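PDB 5EC6: HpuA from Kingella denitrificans ATCC 33394, which serves as an outer-membrane lipoprotein receptor for haemoglobin and probably takes part in acquiring iron from the host's haem. Local coordinates for residues T208-T213 with T224-S229; M128-L133 with E178-R183; L101-P106 with T191-T196; M136-W141 with N297-G302; R304-A309 with S317-P322. All coordinates share one frame; numbering follows the deposited sequence.

Contact 1. Residues T208-T213 with T224-S229; sequences TGSFLT and TIVGNS
S210 and V226 join the two arms of a beta hairpin, strands 208-215 and 220-225, at its open end, where the arms part from each other. The amide of V226 gives its hydrogen to S210 OG, with V226 N to S210 OG 2.9 Å and a nearly straight 174° at the hydrogen. S210 OG stands beside its own backbone N, anti to the carbonyl carbon (chi1 -61°), so that a side-chain oxygen, not a carbonyl, receives this amide. A serine suits this buried place because it is small and brings its own acceptor. Further into the hairpin T224 N makes a weak bond of 3.4 Å to F211 O, and a water carries the link between the arms, accepting from F211 N at 3.0 Å and donating to T224 O at 2.7 Å. Side-chain carbons flank the polar link. V226 CG2 rests against the carbonyl oxygen of G209, 3.3 Å from G209 O, while V226 CG1 and T208 CG2 meet more loosely as the two beta-branched side chains cross at about a right angle. L212 CD2 reaches back toward T224 N, and both L212 and I225 lean on F300 of strand 298-308.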
# COMPACT_ATOMS: atom_id res chain seq x y z
N THR A 208 16.93 -9.86 -0.74
CA THR A 208 15.64 -10.53 -0.87
C THR A 208 14.55 -9.47 -0.99
O THR A 208 14.61 -8.46 -0.32
CB THR A 208 15.28 -11.38 0.35
OG1 THR A 208 16.48 -11.91 0.95
CG2 THR A 208 14.34 -12.51 -0.06
N GLY A 209 13.60 -9.68 -1.88
CA GLY A 209 12.52 -8.71 -2.05
C GLY A 209 11.41 -9.35 -2.90
O GLY A 209 11.54 -10.50 -3.37
N SER A 210 10.33 -8.61 -3.07
CA SER A 210 9.18 -9.08 -3.84
C SER A 210 8.89 -8.08 -4.93
O SER A 210 8.91 -6.86 -4.68
CB SER A 210 7.97 -9.18 -2.96
OG SER A 210 8.12 -10.11 -1.86
N PHE A 211 8.65 -8.60 -6.12
CA PHE A 211 8.44 -7.75 -7.29
C PHE A 211 7.20 -8.20 -8.08
O PHE A 211 6.95 -9.39 -8.26
CB PHE A 211 9.66 -7.78 -8.21
CG PHE A 211 10.94 -7.39 -7.46
CD1 PHE A 211 11.22 -6.08 -7.25
CD2 PHE A 211 11.73 -8.36 -6.88
CE1 PHE A 211 12.34 -5.69 -6.54
CE2 PHE A 211 12.85 -8.00 -6.15
CZ PHE A 211 13.15 -6.66 -5.99
N LEU A 212 6.43 -7.19 -8.48
CA LEU A 212 5.29 -7.41 -9.37
C LEU A 212 5.51 -6.59 -10.64
O LEU A 212 5.89 -5.42 -10.57
CB LEU A 212 3.97 -6.97 -8.71
CG LEU A 212 3.63 -7.61 -7.37
CD1 LEU A 212 2.36 -6.99 -6.80
CD2 LEU A 212 3.57 -9.11 -7.43
N THR A 213 5.26 -7.20 -11.79
CA THR A 213 5.36 -6.52 -13.07
C THR A 213 4.02 -6.51 -13.79
O THR A 213 3.32 -7.54 -13.89
CB THR A 213 6.47 -7.15 -13.91
OG1 THR A 213 7.71 -6.79 -13.34
CG2 THR A 213 6.46 -6.72 -15.35
N THR A 224 5.85 -12.55 -7.50
CA THR A 224 5.77 -13.34 -6.30
C THR A 224 6.07 -12.51 -5.08
O THR A 224 7.09 -11.81 -5.03
CB THR A 224 6.78 -14.52 -6.37
OG1 THR A 224 6.43 -15.37 -7.46
CG2 THR A 224 6.76 -15.34 -5.07
N ILE A 225 5.18 -12.64 -4.10
CA ILE A 225 5.41 -12.07 -2.79
C ILE A 225 6.12 -13.18 -1.95
O ILE A 225 5.54 -14.23 -1.69
CB ILE A 225 4.13 -11.63 -2.14
CG1 ILE A 225 3.50 -10.48 -2.95
CG2 ILE A 225 4.39 -11.11 -0.71
CD1 ILE A 225 2.12 -10.11 -2.52
N VAL A 226 7.36 -12.88 -1.58
CA VAL A 226 8.28 -13.90 -1.00
C VAL A 226 8.03 -14.10 0.50
O VAL A 226 8.11 -13.17 1.28
CB VAL A 226 9.72 -13.46 -1.26
CG1 VAL A 226 10.71 -14.48 -0.67
CG2 VAL A 226 9.95 -13.34 -2.74
N GLY A 227 7.77 -15.34 0.88
CA GLY A 227 7.50 -15.73 2.23
C GLY A 227 8.73 -16.04 3.07
O GLY A 227 9.88 -15.92 2.61
N ASN A 228 8.43 -16.41 4.32
CA ASN A 228 9.46 -16.75 5.32
C ASN A 228 8.73 -17.43 6.48
O ASN A 228 7.54 -17.73 6.40
CB ASN A 228 10.19 -15.49 5.76
CG ASN A 228 9.24 -14.40 6.22
OD1 ASN A 228 8.56 -14.57 7.20
ND2 ASN A 228 9.14 -13.28 5.43
N SER A 229 9.47 -17.78 7.54
CA SER A 229 8.89 -18.51 8.65
C SER A 229 7.77 -17.78 9.36
O SER A 229 6.95 -18.43 9.94
CB SER A 229 9.97 -18.82 9.70
OG SER A 229 10.51 -17.61 10.24
O HOH W 1 9.35 -11.48 -6.49

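Contact 2. Residues M128-L133 with E178-R183; sequences MNALRL and EVIGLR
A130 sets its methyl on the backbone of strand 174-185, between the side chains of E178 and I180, which project from the same face of that strand. A130 CB comes to 3.2 Å from E178 O and, in one of the two conformers of I180, 3.7 Å from I180 CD1; the CA-H of A130 also approaches E178 O. The small side chain of alanine suits so close an approach of the 3-10 turn 129-131 to a strand. I180 CG1 lies beside its own backbone N, anti to the carbonyl carbon (chi1 -63°), and the arm that follows brings CD1 to the methyl of A130. The end of L131 lies near the same arm, but its fit there is doubtful as modelled, and the apolar half of the contact rests on A130 against I180.

E178 makes the other half. Its CG is anti to the backbone N (chi1 -176°) and the chain stays extended beyond it, which carries the carboxylate past A130 to the flank of N129. E178 and N129 meet through water. One molecule accepts from N129 ND2 at 2.7 Å and donates to E178 OE1 at 2.7 Å; a second donates to E178 OE2 at 2.6 Å and takes a weak bond from N129 N. The direct partner of E178 OE2 is the hydroxyl of Y194, which also bonds A130 N, while R305 NE forms a long, weak ion pair with E178 OE1.

The buried carboxylate is thus met by two waters and a phenol, with an arginine at longer range, surroundings that would be expected to favour its charged form.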
# COMPACT_ATOMS: atom_id res chain seq x y z
N MET A 128 15.10 1.27 1.42
CA MET A 128 13.99 0.33 1.33
C MET A 128 12.82 0.98 0.64
O MET A 128 11.88 1.50 1.26
CB MET A 128 13.58 -0.20 2.68
CG MET A 128 14.71 -1.04 3.30
SD MET A 128 14.14 -2.46 4.24
CE MET A 128 12.73 -1.76 5.01
N ASN A 129 12.94 0.94 -0.65
CA ASN A 129 12.12 1.71 -1.50
C ASN A 129 10.65 1.29 -1.47
O ASN A 129 9.83 2.14 -1.72
CB ASN A 129 12.65 1.63 -2.90
CG ASN A 129 13.95 2.39 -3.09
OD1 ASN A 129 14.33 3.26 -2.29
ND2 ASN A 129 14.64 2.07 -4.17
N ALA A 130 10.33 0.02 -1.17
CA ALA A 130 8.89 -0.40 -1.18
C ALA A 130 8.07 0.34 -0.15
O ALA A 130 6.87 0.46 -0.28
CB ALA A 130 8.76 -1.88 -0.95
N LEU A 131 8.74 0.82 0.91
CA LEU A 131 8.05 1.40 2.05
C LEU A 131 7.77 2.87 1.85
O LEU A 131 6.99 3.43 2.61
CB LEU A 131 8.94 1.29 3.30
CG LEU A 131 9.40 -0.06 3.82
CD1 LEU A 131 10.47 0.21 4.87
CD2 LEU A 131 8.22 -0.83 4.41
N ARG A 132 8.43 3.48 0.87
CA ARG A 132 8.40 4.91 0.68
C ARG A 132 7.16 5.34 -0.09
O ARG A 132 7.24 6.00 -1.14
CB ARG A 132 9.62 5.35 -0.12
CG ARG A 132 10.99 5.00 0.42
CD ARG A 132 12.06 5.55 -0.55
NE ARG A 132 13.41 5.54 0.01
CZ ARG A 132 13.84 6.39 0.95
NH1 ARG A 132 13.04 7.33 1.44
NH2 ARG A 132 15.09 6.29 1.42
N LEU A 133 6.01 4.96 0.40
CA LEU A 133 4.78 5.22 -0.31
C LEU A 133 4.43 6.64 -0.00
O LEU A 133 4.72 7.09 1.13
CB LEU A 133 3.71 4.28 0.20
CG LEU A 133 4.04 2.81 0.03
CD1 LEU A 133 3.04 1.97 0.80
CD2 LEU A 133 4.00 2.42 -1.40
N GLU A 178 8.32 -2.82 -6.61
CA GLU A 178 9.02 -3.43 -5.49
C GLU A 178 8.02 -3.31 -4.35
O GLU A 178 7.67 -2.20 -3.98
CB GLU A 178 10.30 -2.63 -5.21
CG GLU A 178 11.20 -3.20 -4.12
CD GLU A 178 12.62 -2.65 -4.21
OE1 GLU A 178 13.12 -2.33 -5.35
OE2 GLU A 178 13.27 -2.49 -3.13
N VAL A 179 7.58 -4.45 -3.80
CA VAL A 179 6.39 -4.47 -2.95
C VAL A 179 6.68 -5.22 -1.62
O VAL A 179 7.61 -6.05 -1.53
CB VAL A 179 5.13 -5.08 -3.62
CG1 VAL A 179 4.86 -4.40 -4.96
CG2 VAL A 179 5.20 -6.57 -3.82
N ILE A 180 5.78 -5.00 -0.69
CA ILE A 180 5.74 -5.77 0.55
C ILE A 180 4.34 -6.31 0.75
O ILE A 180 3.35 -5.62 0.51
CB ILE A 180 6.12 -4.88 1.75
CG1 ILE A 180 7.56 -4.36 1.62
CG2 ILE A 180 5.94 -5.64 3.07
CD1 ILE A 180 7.77 -3.11 2.42
N GLY A 181 4.27 -7.58 1.16
CA GLY A 181 3.03 -8.24 1.57
C GLY A 181 2.91 -8.32 3.07
O GLY A 181 3.94 -8.41 3.78
N LEU A 182 1.67 -8.25 3.52
CA LEU A 182 1.33 -8.25 4.94
C LEU A 182 0.21 -9.25 5.18
O LEU A 182 -0.82 -9.26 4.51
CB LEU A 182 0.89 -6.86 5.37
CG LEU A 182 0.18 -6.78 6.74
CD1 LEU A 182 1.30 -6.84 7.73
CD2 LEU A 182 -0.65 -5.51 6.91
N ARG A 183 0.41 -10.09 6.22
CA ARG A 183 -0.63 -10.93 6.74
C ARG A 183 -0.71 -10.69 8.28
O ARG A 183 0.13 -9.99 8.86
CB ARG A 183 -0.34 -12.42 6.46
CG ARG A 183 -0.33 -12.86 4.94
CD ARG A 183 0.03 -14.32 4.82
NE ARG A 183 -0.45 -15.02 3.62
CZ ARG A 183 0.21 -15.98 2.99
NH1 ARG A 183 1.48 -16.37 3.34
NH2 ARG A 183 -0.33 -16.48 1.89
O HOH W 2 13.44 0.31 -5.76
O HOH W 3 15.11 -0.76 -2.64

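Contact 3. Residues L101-P106 with T191-T196; sequences LPNSHP and TSSYET
L101 N and Y194 O pair at one end of this contact and T191 N and N103 O at the other, two backbone bonds of 2.9 Å and 3.0 Å between which the chains bow apart.

Three waters occupy the bow, and the amide of N103 organises them. N103 OD1 lies within hydrogen-bonding reach of two: one also accepts from Y194 N, and the other bonds T191 OG1 and S192 O. The third accepts from N103 ND2 at 3.0 Å and bonds S193 OG. An asparagine, with an acceptor and a donor on one flat group, suits such a wet seam. T191 OG1 sits between its own N and carbonyl carbon (chi1 50°), facing the H105 ring. It meets NE2 at the ring edge, in plane, with H105 NE2 to T191 OG1 2.9 Å. The methyl T191 CG2 packs against the same corner of the imidazole, whose other nitrogen, H105 ND1, bonds I90 N. On the dry side L101 CB lies 4.0 Å from Y194 CB, and L101 CD2 comes near the plane of the tyrosine ring at its edge.

L101 and Y194 both rest on I180 of strand 174-185, toward which the tyrosine hydroxyl also reaches, at E178. N228, beyond strand 220-225, bonds T191 O and S193 OG, and the pairing of strands 104-109 and 188-191 continues at H105, whose backbone bonds A189.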
# COMPACT_ATOMS: atom_id res chain seq x y z
N LEU A 101 14.07 -5.66 6.84
CA LEU A 101 12.76 -5.51 7.45
C LEU A 101 12.47 -6.69 8.33
O LEU A 101 12.54 -7.87 7.90
CB LEU A 101 11.67 -5.34 6.36
CG LEU A 101 10.29 -4.97 6.86
CD1 LEU A 101 10.27 -3.56 7.49
CD2 LEU A 101 9.24 -5.08 5.72
N PRO A 102 12.15 -6.44 9.62
CA PRO A 102 11.78 -7.60 10.45
C PRO A 102 10.53 -8.29 9.89
O PRO A 102 9.71 -7.60 9.28
CB PRO A 102 11.47 -6.97 11.79
CG PRO A 102 12.18 -5.66 11.79
CD PRO A 102 12.14 -5.18 10.37
N ASN A 103 10.40 -9.59 10.05
CA ASN A 103 9.26 -10.31 9.48
C ASN A 103 8.02 -10.38 10.35
O ASN A 103 6.99 -10.90 9.91
CB ASN A 103 9.66 -11.71 9.05
CG ASN A 103 10.76 -11.71 8.00
OD1 ASN A 103 10.91 -10.79 7.21
ND2 ASN A 103 11.50 -12.78 7.97
N SER A 104 8.10 -9.88 11.59
CA SER A 104 6.99 -9.88 12.54
C SER A 104 6.98 -8.56 13.28
O SER A 104 8.07 -8.02 13.59
CB SER A 104 7.15 -11.04 13.54
OG SER A 104 6.04 -11.13 14.39
N HIS A 105 5.79 -8.03 13.54
CA HIS A 105 5.59 -6.70 14.10
C HIS A 105 4.39 -6.69 15.03
O HIS A 105 3.37 -7.32 14.75
CB HIS A 105 5.39 -5.62 13.03
CG HIS A 105 6.25 -5.78 11.84
ND1 HIS A 105 7.28 -4.92 11.56
CD2 HIS A 105 6.21 -6.66 10.81
CE1 HIS A 105 7.88 -5.29 10.44
NE2 HIS A 105 7.25 -6.36 9.98
N PRO A 106 4.50 -6.00 16.17
CA PRO A 106 3.32 -5.84 17.00
C PRO A 106 2.29 -4.87 16.39
O PRO A 106 2.68 -3.88 15.78
CB PRO A 106 3.91 -5.23 18.30
CG PRO A 106 5.07 -4.43 17.84
CD PRO A 106 5.66 -5.24 16.68
N THR A 191 5.32 -9.96 7.66
CA THR A 191 5.68 -9.34 6.38
C THR A 191 6.57 -10.21 5.53
O THR A 191 7.36 -11.06 6.01
CB THR A 191 6.26 -7.94 6.57
OG1 THR A 191 7.32 -7.96 7.57
CG2 THR A 191 5.19 -6.97 6.98
N SER A 192 6.46 -10.00 4.21
CA SER A 192 7.28 -10.70 3.24
C SER A 192 8.76 -10.30 3.35
O SER A 192 9.10 -9.23 3.84
CB SER A 192 6.76 -10.42 1.83
OG SER A 192 6.75 -9.04 1.57
N SER A 193 9.64 -11.20 2.90
CA SER A 193 11.09 -11.00 3.12
C SER A 193 11.60 -9.82 2.38
O SER A 193 11.33 -9.63 1.17
CB SER A 193 11.88 -12.24 2.72
OG SER A 193 11.47 -13.34 3.51
N TYR A 194 12.40 -9.01 3.05
CA TYR A 194 12.92 -7.82 2.43
C TYR A 194 14.22 -7.45 3.09
O TYR A 194 14.22 -7.12 4.29
CB TYR A 194 11.94 -6.67 2.57
CG TYR A 194 12.09 -5.48 1.68
CD1 TYR A 194 12.75 -5.56 0.43
CD2 TYR A 194 11.51 -4.27 2.02
CE1 TYR A 194 12.82 -4.47 -0.40
CE2 TYR A 194 11.58 -3.17 1.20
CZ TYR A 194 12.24 -3.26 -0.02
OH TYR A 194 12.26 -2.12 -0.79
N GLU A 195 15.28 -7.44 2.29
CA GLU A 195 16.62 -7.01 2.74
C GLU A 195 17.28 -6.30 1.60
O GLU A 195 17.33 -6.82 0.46
CB GLU A 195 17.47 -8.21 3.15
CG GLU A 195 18.92 -7.82 3.49
CD GLU A 195 19.76 -8.97 4.01
OE1 GLU A 195 19.25 -10.10 4.23
OE2 GLU A 195 20.97 -8.70 4.24
N THR A 196 17.77 -5.10 1.86
CA THR A 196 18.51 -4.38 0.82
C THR A 196 19.91 -4.10 1.34
O THR A 196 20.20 -4.37 2.51
CB THR A 196 17.79 -3.08 0.44
OG1 THR A 196 17.65 -2.27 1.60
CG2 THR A 196 16.40 -3.41 -0.11
O HOH W 4 12.97 -9.56 5.88
O HOH W 5 9.65 -8.38 6.34
O HOH W 6 13.24 -13.39 5.64

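Contact 4. Residues M136-W141 with N297-G302; sequences MQFGAW and NASFGG
The F138 ring lies with one face against the backbone of F300 and G301, and S299 OG stands at its edge, in plane. G301 N is over the ring centre, 3.5 Å above the plane, while F300 C lies offset toward the rim. G301 CA adds a CH-pi contact, 4.0 Å from the ring centroid. This is face-to-face packing of two beta strands in the core of the fold: strands 136-142 and 298-308 are not hydrogen-bonded neighbours, and their segments run antiparallel at 160° with the axes 6.2 Å apart at closest approach. Glycine suits position 301 because it leaves no side chain between the strands, where F138 CD1 and M136 CE come against G301 CA. F138 CG takes the crowded position between its own N and carbonyl carbon (chi1 73°), and the ring is carried on from there over G301. M136, bent at its thioether, lays CE alongside the ring's glycine partner, 3.8 Å from G301 CA; a flexible, unbranched side chain fits this narrow space. I180 of strand 174-185 and A152 of strand 148-154 also touch F138. Beyond the ring a small polar residue spans the gap between strands: S299 OG donates to G139 O at 3.0 Å, tilted 29° from the carbonyl plane.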
# COMPACT_ATOMS: atom_id res chain seq x y z
N MET A 136 -0.49 6.22 -1.06
CA MET A 136 -1.29 5.08 -0.60
C MET A 136 -0.81 4.64 0.76
O MET A 136 0.30 5.00 1.19
CB MET A 136 -1.26 3.92 -1.63
CG MET A 136 0.11 3.40 -1.83
SD MET A 136 0.10 1.79 -2.67
CE MET A 136 -0.62 0.79 -1.42
N GLN A 137 -1.59 3.76 1.39
CA GLN A 137 -1.22 3.05 2.58
C GLN A 137 -1.75 1.63 2.45
O GLN A 137 -2.69 1.39 1.69
CB GLN A 137 -1.86 3.66 3.85
CG GLN A 137 -0.92 4.46 4.73
CD GLN A 137 0.15 3.65 5.44
OE1 GLN A 137 0.40 2.51 5.14
NE2 GLN A 137 0.84 4.29 6.36
N PHE A 138 -1.13 0.72 3.18
CA PHE A 138 -1.69 -0.63 3.33
C PHE A 138 -1.45 -1.11 4.73
O PHE A 138 -0.56 -0.61 5.42
CB PHE A 138 -1.17 -1.61 2.24
CG PHE A 138 0.26 -2.05 2.40
CD1 PHE A 138 1.32 -1.21 2.04
CD2 PHE A 138 0.56 -3.30 2.89
CE1 PHE A 138 2.63 -1.62 2.16
CE2 PHE A 138 1.88 -3.69 3.07
CZ PHE A 138 2.91 -2.87 2.69
N GLY A 139 -2.25 -2.09 5.14
CA GLY A 139 -2.21 -2.54 6.51
C GLY A 139 -3.34 -3.46 6.81
O GLY A 139 -3.87 -4.18 5.94
N ALA A 140 -3.68 -3.52 8.12
CA ALA A 140 -4.74 -4.42 8.59
C ALA A 140 -5.34 -3.86 9.84
O ALA A 140 -4.63 -3.23 10.66
CB ALA A 140 -4.19 -5.80 8.90
N TRP A 141 -6.64 -4.15 10.00
CA TRP A 141 -7.34 -3.91 11.25
C TRP A 141 -7.84 -5.26 11.76
O TRP A 141 -8.30 -6.11 10.99
CB TRP A 141 -8.48 -2.96 11.01
CG TRP A 141 -9.44 -2.72 12.17
CD1 TRP A 141 -9.38 -1.74 13.10
CD2 TRP A 141 -10.67 -3.45 12.43
NE1 TRP A 141 -10.47 -1.80 13.96
CE2 TRP A 141 -11.29 -2.84 13.55
CE3 TRP A 141 -11.27 -4.55 11.84
CZ2 TRP A 141 -12.49 -3.30 14.07
CZ3 TRP A 141 -12.52 -4.99 12.34
CH2 TRP A 141 -13.09 -4.36 13.45
N ASN A 297 -4.96 -14.54 4.20
CA ASN A 297 -5.31 -13.31 3.47
C ASN A 297 -4.27 -12.24 3.70
O ASN A 297 -3.67 -12.10 4.78
CB ASN A 297 -6.69 -12.78 3.86
CG ASN A 297 -7.81 -13.73 3.44
OD1 ASN A 297 -7.55 -14.73 2.77
ND2 ASN A 297 -9.05 -13.38 3.74
N ALA A 298 -4.03 -11.46 2.65
CA ALA A 298 -2.90 -10.50 2.62
C ALA A 298 -3.34 -9.17 2.03
O ALA A 298 -4.22 -9.13 1.16
CB ALA A 298 -1.76 -11.03 1.78
N SER A 299 -2.70 -8.11 2.48
CA SER A 299 -2.61 -6.88 1.69
C SER A 299 -1.19 -6.65 1.23
O SER A 299 -0.25 -7.26 1.70
CB SER A 299 -3.15 -5.68 2.49
OG SER A 299 -2.39 -5.50 3.69
N PHE A 300 -1.02 -5.78 0.24
CA PHE A 300 0.31 -5.48 -0.26
C PHE A 300 0.34 -4.06 -0.82
O PHE A 300 -0.70 -3.51 -1.20
CB PHE A 300 0.80 -6.50 -1.30
CG PHE A 300 -0.02 -6.55 -2.57
CD1 PHE A 300 -1.11 -7.41 -2.68
CD2 PHE A 300 0.34 -5.79 -3.67
CE1 PHE A 300 -1.86 -7.44 -3.82
CE2 PHE A 300 -0.44 -5.82 -4.83
CZ PHE A 300 -1.51 -6.64 -4.90
N GLY A 301 1.56 -3.49 -0.85
CA GLY A 301 1.77 -2.20 -1.45
C GLY A 301 3.21 -2.04 -1.83
O GLY A 301 4.12 -2.73 -1.30
N GLY A 302 3.46 -1.12 -2.75
CA GLY A 302 4.83 -0.84 -3.13
C GLY A 302 4.97 0.23 -4.18
O GLY A 302 3.99 0.89 -4.54

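Contact 5. Residues R304-A309 with S317-P322; sequences RREYNA and SHLVSP
A classic beta bulge in strand 298-308, with R305 and E306 both facing T176, turns two consecutive charged side chains toward the C-terminal tail, and these meet the tail at the protein surface. E306 meets S321 with both carboxylate oxygens. Its CG is anti to the backbone N (chi1 -175°) and the chain is extended, which sends the carboxylate out to S321. There S321 N donates to E306 OE1 at 2.9 Å, on the syn lone pair. S321 OG donates to E306 OE2, also on the syn side but 34° out of the carboxylate plane, at a distance of 2.5 Å that is unusually short as modelled. Serine is apt here, since its backbone and side-chain donors together span both carboxylate oxygens.

R305 reaches the same residue with its long extended chain. In one of its two conformers, R305 NH1 bonds S321 O at 3.2 Å, with 170° at the hydrogen and the oxygen lying in the guanidinium plane. In that conformer NH1 also donates to a water, which gives its own hydrogens to E306 OE1 at 2.8 Å and L319 O at 2.6 Å. L319 supplies the apolar part. Its CB lies beside the carboxylate, 3.5 Å from E306 OE1, and its CD1 comes 3.9 Å from Y307 CA.

The tail is fixed upstream as well, where L319 N bonds T176 OG1 of strand 174-185 and H318 ND1 bonds T213 OG1 of strand 208-215. R305 and E306 pair with T176 through the backbone, placing the bulge where strand 298-308 pairs with strand 174-185; on its other side it pairs with 283-289.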
# COMPACT_ATOMS: atom_id res chain seq x y z
N ARG A 304 7.01 1.84 -7.81
CA ARG A 304 7.50 1.57 -9.16
C ARG A 304 9.01 1.72 -9.20
O ARG A 304 9.54 2.82 -9.03
CB ARG A 304 6.85 2.53 -10.15
CG ARG A 304 7.10 2.21 -11.61
CD ARG A 304 6.12 2.91 -12.52
NE ARG A 304 6.24 4.36 -12.34
CZ ARG A 304 5.32 5.23 -12.73
NH1 ARG A 304 4.27 4.84 -13.38
NH2 ARG A 304 5.53 6.53 -12.51
N ARG A 305 9.72 0.64 -9.46
CA ARG A 305 11.18 0.66 -9.51
C ARG A 305 11.65 1.08 -10.90
O ARG A 305 12.69 1.74 -11.04
CB ARG A 305 11.70 -0.75 -9.13
CG ARG A 305 13.21 -0.87 -9.06
CD ARG A 305 13.65 -2.31 -8.81
NE ARG A 305 15.11 -2.35 -8.57
CZ ARG A 305 16.04 -2.28 -9.52
NH1 ARG A 305 15.70 -2.22 -10.81
NH2 ARG A 305 17.33 -2.26 -9.19
N GLU A 306 10.91 0.71 -11.93
CA GLU A 306 11.35 0.91 -13.31
C GLU A 306 10.13 0.85 -14.19
O GLU A 306 9.19 0.07 -13.94
CB GLU A 306 12.36 -0.14 -13.71
CG GLU A 306 12.94 0.09 -15.09
CD GLU A 306 14.06 -0.87 -15.46
OE1 GLU A 306 14.53 -1.69 -14.62
OE2 GLU A 306 14.50 -0.79 -16.65
N TYR A 307 10.17 1.63 -15.26
CA TYR A 307 9.13 1.49 -16.28
C TYR A 307 9.67 1.85 -17.63
O TYR A 307 10.67 2.58 -17.76
CB TYR A 307 7.88 2.34 -15.95
CG TYR A 307 8.10 3.82 -16.04
CD1 TYR A 307 8.60 4.55 -14.94
CD2 TYR A 307 7.85 4.51 -17.21
CE1 TYR A 307 8.83 5.92 -15.03
CE2 TYR A 307 8.07 5.85 -17.30
CZ TYR A 307 8.55 6.56 -16.22
OH TYR A 307 8.76 7.93 -16.33
N ASN A 308 9.04 1.27 -18.66
CA ASN A 308 9.41 1.55 -20.04
C ASN A 308 8.16 1.46 -20.89
O ASN A 308 7.66 0.37 -21.17
CB ASN A 308 10.45 0.54 -20.54
CG ASN A 308 10.89 0.83 -21.96
OD1 ASN A 308 10.49 1.83 -22.54
ND2 ASN A 308 11.70 -0.04 -22.50
N ALA A 309 7.64 2.60 -21.31
CA ALA A 309 6.46 2.62 -22.13
C ALA A 309 6.68 2.01 -23.52
O ALA A 309 5.72 1.58 -24.16
CB ALA A 309 5.99 4.05 -22.30
N SER A 317 7.89 -10.90 -17.32
CA SER A 317 9.25 -10.87 -16.76
C SER A 317 9.59 -9.47 -16.26
O SER A 317 9.20 -8.47 -16.86
CB SER A 317 10.30 -11.36 -17.74
OG SER A 317 10.45 -10.50 -18.86
N HIS A 318 10.35 -9.41 -15.19
CA HIS A 318 10.67 -8.17 -14.56
C HIS A 318 11.66 -7.34 -15.38
O HIS A 318 12.54 -7.87 -16.10
CB HIS A 318 11.23 -8.37 -13.18
CG HIS A 318 10.32 -9.11 -12.26
ND1 HIS A 318 9.01 -8.72 -12.04
CD2 HIS A 318 10.54 -10.19 -11.48
CE1 HIS A 318 8.48 -9.51 -11.13
NE2 HIS A 318 9.38 -10.44 -10.81
N LEU A 319 11.50 -6.02 -15.29
CA LEU A 319 12.54 -5.10 -15.73
C LEU A 319 13.68 -5.11 -14.71
O LEU A 319 13.41 -5.07 -13.50
CB LEU A 319 11.96 -3.68 -15.89
CG LEU A 319 10.78 -3.58 -16.84
CD1 LEU A 319 10.24 -2.16 -16.95
CD2 LEU A 319 11.18 -4.10 -18.22
N VAL A 320 14.92 -5.11 -15.19
CA VAL A 320 16.09 -5.36 -14.32
C VAL A 320 17.26 -4.38 -14.60
O VAL A 320 18.42 -4.77 -14.44
CB VAL A 320 16.60 -6.82 -14.45
CG1 VAL A 320 15.60 -7.83 -13.89
CG2 VAL A 320 16.93 -7.16 -15.90
N SER A 321 16.98 -3.16 -15.01
CA SER A 321 18.07 -2.16 -15.16
C SER A 321 18.78 -1.92 -13.84
O SER A 321 18.20 -2.05 -12.76
CB SER A 321 17.53 -0.84 -15.68
OG SER A 321 16.98 -1.04 -16.96
N PRO A 322 20.08 -1.60 -13.90
CA PRO A 322 20.85 -1.51 -12.65
C PRO A 322 20.44 -0.31 -11.81
O PRO A 322 19.98 -0.42 -10.66
CB PRO A 322 22.30 -1.42 -13.11
CG PRO A 322 22.26 -1.10 -14.57
CD PRO A 322 20.94 -1.57 -15.10
O HOH W 7 13.64 -2.82 -12.17

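From the N terminus, 101-106 opens the first loop, which contact 3 closes at 191-196. Contact 2 falls wholly within it, bringing the 128-133 turn onto strand 174-185. Contact 4 starts at 136-141, inside both spans, and closes only at 297-302; it therefore crosses contacts 2 and 3 while enclosing contact 1, the local hairpin link. Contact 5 follows in series, folding the C-terminal tail back on strand 298-308. Strand 174-185 is the common thread: it pairs with 208-215 of contact 1 on one edge and with 298-308 of contacts 4 and 5 on the other, and its G181 N bonds S192 OG of contact 3.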